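Local atomic coordinates of acetolactate synthase, small subunit (Thermotoga maritima, PDB entry 2FGC), a protein that belongs to the small-subunit family of acetolactate synthase, pairing an ACT domain of the small-subunit type with a second alpha/beta domain. Residues N164-Q168 with K169-E173. Numbering follows the deposited sequence.
Sequences NLLPQ and KQVEE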
# COMPACT_ATOMS: atom_id res chain seq x y z
N ASN A 164 17.48 -0.97 -6.59
CA ASN A 164 18.58 -1.56 -7.34
C ASN A 164 19.93 -0.93 -7.13
O ASN A 164 20.97 -1.57 -7.34
CB ASN A 164 18.23 -1.62 -8.82
CG ASN A 164 17.08 -2.61 -9.08
OD1 ASN A 164 16.94 -3.66 -8.41
ND2 ASN A 164 16.24 -2.26 -10.04
N LEU A 165 19.94 0.32 -6.68
CA LEU A 165 21.20 1.00 -6.44
C LEU A 165 21.85 0.64 -5.10
O LEU A 165 23.04 0.99 -4.84
CB LEU A 165 21.00 2.50 -6.55
CG LEU A 165 20.91 3.00 -7.99
CD1 LEU A 165 20.50 4.46 -7.97
CD2 LEU A 165 22.22 2.85 -8.72
N LEU A 166 21.10 -0.04 -4.25
CA LEU A 166 21.69 -0.43 -2.96
C LEU A 166 22.56 -1.69 -3.09
O LEU A 166 22.28 -2.54 -3.96
CB LEU A 166 20.60 -0.62 -1.92
CG LEU A 166 19.80 0.64 -1.62
CD1 LEU A 166 18.59 0.24 -0.77
CD2 LEU A 166 20.73 1.66 -0.88
N PRO A 167 23.62 -1.82 -2.24
CA PRO A 167 24.43 -3.04 -2.43
C PRO A 167 23.58 -4.22 -2.01
O PRO A 167 23.13 -4.27 -0.87
CB PRO A 167 25.65 -2.84 -1.51
CG PRO A 167 25.32 -1.74 -0.61
CD PRO A 167 24.13 -0.97 -1.14
N GLN A 168 23.34 -5.12 -2.94
CA GLN A 168 22.28 -6.09 -2.76
C GLN A 168 22.56 -7.01 -1.59
O GLN A 168 21.63 -7.44 -0.91
CB GLN A 168 22.00 -6.84 -4.07
CG GLN A 168 21.52 -5.84 -5.23
CD GLN A 168 20.13 -5.12 -4.97
OE1 GLN A 168 19.08 -5.77 -4.95
NE2 GLN A 168 20.16 -3.79 -4.80
N LYS A 169 23.83 -7.27 -1.30
CA LYS A 169 24.16 -8.14 -0.17
C LYS A 169 23.78 -7.53 1.22
O LYS A 169 23.72 -8.23 2.24
CB LYS A 169 25.63 -8.57 -0.23
CG LYS A 169 26.60 -7.50 0.24
CD LYS A 169 28.07 -8.00 0.33
CE LYS A 169 29.04 -6.86 0.73
NZ LYS A 169 28.80 -6.19 2.10
N GLN A 170 23.52 -6.23 1.23
CA GLN A 170 23.22 -5.51 2.44
C GLN A 170 21.74 -5.16 2.67
O GLN A 170 21.41 -4.59 3.71
CB GLN A 170 24.04 -4.25 2.44
CG GLN A 170 25.50 -4.50 2.77
CD GLN A 170 26.31 -3.32 2.36
OE1 GLN A 170 26.01 -2.19 2.74
NE2 GLN A 170 27.31 -3.55 1.55
N VAL A 171 20.85 -5.53 1.74
CA VAL A 171 19.43 -5.28 1.89
C VAL A 171 18.79 -6.39 2.71
O VAL A 171 18.73 -7.52 2.27
CB VAL A 171 18.78 -5.25 0.54
CG1 VAL A 171 17.25 -5.19 0.67
CG2 VAL A 171 19.32 -4.07 -0.30
N GLU A 172 18.28 -6.10 3.91
CA GLU A 172 17.87 -7.17 4.80
C GLU A 172 16.39 -7.46 4.57
O GLU A 172 15.94 -8.62 4.66
CB GLU A 172 18.10 -6.79 6.27
CG GLU A 172 19.55 -6.56 6.62
CD GLU A 172 20.22 -7.74 7.25
OE1 GLU A 172 19.51 -8.70 7.67
OE2 GLU A 172 21.48 -7.72 7.33
N GLU A 173 15.65 -6.41 4.27
CA GLU A 173 14.24 -6.53 4.24
C GLU A 173 13.61 -5.40 3.43
O GLU A 173 14.10 -4.28 3.44
CB GLU A 173 13.71 -6.54 5.67
CG GLU A 173 12.38 -7.10 5.80
CD GLU A 173 11.95 -7.13 7.26
OE1 GLU A 173 12.84 -7.10 8.16
OE2 GLU A 173 10.72 -7.16 7.50
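P167 and Q168 meet Q170 and V171 across the short 3-10 segment 168-170, a compact example of how a chain leaves a helix and enters a strand. The backbone N of Q170 donates to P167 O at 2.9 Å, approaching from above the carbonyl plane, 41° out of it. The next bond of the same i to i+3 pattern, from V171 N to Q168 O, is nearly straight at 169° but weak, with 3.4 Å between the atoms. Q168 folds its side chain back: it bends at chi2, and NE2 reaches L166 O at 2.6 Å and also bonds I163 O of helix 156-165. V171 turns toward the preceding residues; with CG1 anti to the backbone N (chi1 172°), its other methyl, CG2, packs 4.0 Å from L166 CB. L166 itself continues inward against I118, V120 and L132. The Q170 side chain crosses the P167 ring obliquely, its CD lying 3.5 Å from P167 CG. K169 forms a salt bridge with D123. The turn thus links helix 156-165 to strand 171-183, the outermost of its four-stranded antiparallel sheet within this chain, where E172 and E173 both face K119 in a classic beta bulge.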